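PDB 6N2B: tapirin from Caldicellulosiruptor kristjanssonii, which binds calcium and probably serves cell adhesion to plant biomass by binding cellulose through its beta-helical C-terminal domain. Local coordinates for residues Asn202-Tyr207 with Ser544-Ile549. Residues are numbered along the deposited sequence; the frame is centred on the assembly and turned at random.
Sequences NDLFEY and STLNYI
Leu204 CD2 sits almost squarely over the centre of the Tyr548 ring, 3.8 Å from the ring centroid and 5° off its normal, a CH-pi contact that joins the two ends of the modelled chain on the flank of the beta-helix. Leu204 belongs to a short 3-10 turn leading into strand 207-211; Tyr548 follows helix 536-546, whose last turn is closed by a Schellman motif at Asn547. The leucine and tyrosine side chains run past each other in opposite directions, which lays Leu204 CB near the far end of the ring, 3.4 Å from Tyr548 CZ. CG of Tyr548 is anti to the backbone N (chi1 179°), and the ring beyond it has one face on Leu204 CD2 and its hydroxyl at Leu204 N. Phe205 CE2 approaches Tyr548 CE2 at 3.9 Å, the two ring planes steeply inclined at 78°, and Phe205 also packs on Ile542 of helix 536-546. More peripherally, Leu546 CD1 meets Leu204 CD2.

At the polar edge, the Leu204 backbone N donates to Tyr548 OH over 3.1 Å, and a water lying in the plane of the tyrosine ring is hydrogen-bonded to the same hydroxyl. A phenylalanine in place of Tyr548 would retain the ring but would probably leave Leu204 N without this acceptor and the water without its tyrosine partner. Asp203 OD2 forms a salt bridge with Arg533, while OD1 accepts a weak, long hydrogen bond from Phe205 N at 3.5 Å.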
loop_
_atom_site.group_PDB
_atom_site.type_symbol
_atom_site.label_atom_id
_atom_site.label_comp_id
_atom_site.label_asym_id
_atom_site.label_seq_id
_atom_site.Cartn_x
_atom_site.Cartn_y
_atom_site.Cartn_z
ATOM N N ASN A 202 5.375 -7.909 -10.635
ATOM C CA ASN A 202 6.466 -8.730 -10.133
ATOM C C ASN A 202 7.847 -8.134 -10.414
ATOM O O ASN A 202 8.858 -8.793 -10.160
ATOM C CB ASN A 202 6.351 -10.168 -10.661
ATOM C CG ASN A 202 6.614 -10.297 -12.152
ATOM O OD1 ASN A 202 7.086 -9.375 -12.813
ATOM N ND2 ASN A 202 6.323 -11.478 -12.683
ATOM N N ASP A 203 7.908 -6.885 -10.869
ATOM C CA ASP A 203 9.155 -6.200 -11.192
ATOM C C ASP A 203 9.585 -5.326 -10.022
ATOM O O ASP A 203 8.867 -4.395 -9.651
ATOM C CB ASP A 203 8.967 -5.339 -12.438
ATOM C CG ASP A 203 10.245 -4.699 -12.908
ATOM O OD1 ASP A 203 11.339 -5.173 -12.528
ATOM O OD2 ASP A 203 10.140 -3.712 -13.674
ATOM N N LEU A 204 10.775 -5.594 -9.481
ATOM C CA LEU A 204 11.255 -4.831 -8.333
ATOM C C LEU A 204 11.338 -3.340 -8.640
ATOM O O LEU A 204 11.074 -2.506 -7.768
ATOM C CB LEU A 204 12.619 -5.362 -7.882
ATOM C CG LEU A 204 13.476 -4.539 -6.912
ATOM C CD1 LEU A 204 13.057 -4.737 -5.460
ATOM C CD2 LEU A 204 14.914 -4.936 -7.082
ATOM N N PHE A 205 11.687 -2.982 -9.871
ATOM C CA PHE A 205 11.885 -1.580 -10.212
ATOM C C PHE A 205 10.588 -0.832 -10.485
ATOM O O PHE A 205 10.641 0.363 -10.807
ATOM C CB PHE A 205 12.848 -1.483 -11.400
ATOM C CG PHE A 205 14.195 -2.057 -11.083
ATOM C CD1 PHE A 205 15.088 -1.350 -10.292
ATOM C CD2 PHE A 205 14.528 -3.337 -11.480
ATOM C CE1 PHE A 205 16.312 -1.890 -9.947
ATOM C CE2 PHE A 205 15.738 -3.881 -11.127
ATOM C CZ PHE A 205 16.636 -3.151 -10.362
ATOM N N GLU A 206 9.436 -1.499 -10.356
ATOM C CA GLU A 206 8.143 -0.834 -10.375
ATOM C C GLU A 206 7.765 -0.250 -9.014
ATOM O O GLU A 206 6.872 0.598 -8.938
ATOM C CB GLU A 206 7.071 -1.814 -10.870
ATOM C CG GLU A 206 5.610 -1.561 -10.400
ATOM C CD GLU A 206 4.997 -0.235 -10.908
ATOM O OE1 GLU A 206 5.513 0.353 -11.888
ATOM O OE2 GLU A 206 3.999 0.229 -10.302
ATOM N N TYR A 207 8.455 -0.613 -7.945
ATOM C CA TYR A 207 7.989 -0.254 -6.615
ATOM C C TYR A 207 8.525 1.108 -6.174
ATOM O O TYR A 207 9.706 1.423 -6.369
ATOM C CB TYR A 207 8.337 -1.366 -5.624
ATOM C CG TYR A 207 7.370 -2.495 -5.874
ATOM C CD1 TYR A 207 7.576 -3.402 -6.920
ATOM C CD2 TYR A 207 6.194 -2.595 -5.139
ATOM C CE1 TYR A 207 6.665 -4.407 -7.183
ATOM C CE2 TYR A 207 5.267 -3.595 -5.400
ATOM C CZ TYR A 207 5.502 -4.492 -6.422
ATOM O OH TYR A 207 4.565 -5.473 -6.669
ATOM N N SER A 544 23.062 -5.701 -9.147
ATOM C CA SER A 544 24.317 -6.275 -8.681
ATOM C C SER A 544 24.327 -6.414 -7.160
ATOM O O SER A 544 24.647 -7.480 -6.631
ATOM C CB SER A 544 25.471 -5.415 -9.177
ATOM O OG SER A 544 26.620 -5.611 -8.385
ATOM N N THR A 545 23.939 -5.357 -6.444
ATOM C CA THR A 545 24.038 -5.343 -4.983
ATOM C C THR A 545 23.153 -6.414 -4.332
ATOM O O THR A 545 23.579 -7.117 -3.405
ATOM C CB THR A 545 23.661 -3.951 -4.479
ATOM O OG1 THR A 545 24.692 -3.030 -4.832
ATOM C CG2 THR A 545 23.478 -3.930 -2.983
ATOM N N LEU A 546 21.908 -6.538 -4.787
ATOM C CA LEU A 546 20.976 -7.508 -4.221
ATOM C C LEU A 546 21.039 -8.875 -4.885
ATOM O O LEU A 546 20.307 -9.777 -4.456
ATOM C CB LEU A 546 19.533 -6.995 -4.328
ATOM C CG LEU A 546 19.227 -5.626 -3.734
ATOM C CD1 LEU A 546 17.760 -5.252 -3.989
ATOM C CD2 LEU A 546 19.591 -5.612 -2.239
ATOM N N ASN A 547 21.862 -9.048 -5.923
ATOM C CA ASN A 547 21.910 -10.287 -6.688
ATOM C C ASN A 547 20.497 -10.634 -7.150
ATOM O O ASN A 547 19.920 -11.672 -6.818
ATOM C CB ASN A 547 22.548 -11.406 -5.862
ATOM C CG ASN A 547 23.012 -12.585 -6.707
ATOM O OD1 ASN A 547 23.082 -12.506 -7.933
ATOM N ND2 ASN A 547 23.337 -13.692 -6.038
ATOM N N TYR A 548 19.932 -9.687 -7.891
ATOM C CA TYR A 548 18.525 -9.690 -8.256
ATOM C C TYR A 548 18.371 -10.299 -9.635
ATOM O O TYR A 548 19.120 -9.951 -10.547
ATOM C CB TYR A 548 17.957 -8.271 -8.260
ATOM C CG TYR A 548 16.498 -8.230 -8.669
ATOM C CD1 TYR A 548 15.525 -8.901 -7.931
ATOM C CD2 TYR A 548 16.099 -7.533 -9.809
ATOM C CE1 TYR A 548 14.194 -8.861 -8.315
ATOM C CE2 TYR A 548 14.772 -7.493 -10.202
ATOM C CZ TYR A 548 13.825 -8.156 -9.454
ATOM O OH TYR A 548 12.505 -8.116 -9.845
ATOM N N ILE A 549 17.403 -11.195 -9.787
ATOM C CA ILE A 549 17.077 -11.797 -11.074
ATOM C C ILE A 549 15.640 -11.432 -11.432
ATOM O O ILE A 549 14.687 -12.003 -10.896
ATOM C CB ILE A 549 17.270 -13.325 -11.060
ATOM C CG1 ILE A 549 18.667 -13.694 -10.583
ATOM C CG2 ILE A 549 17.039 -13.889 -12.451
ATOM C CD1 ILE A 549 18.709 -14.818 -9.599
HETATM O O HOH W 1 10.404 -9.815 -8.604
#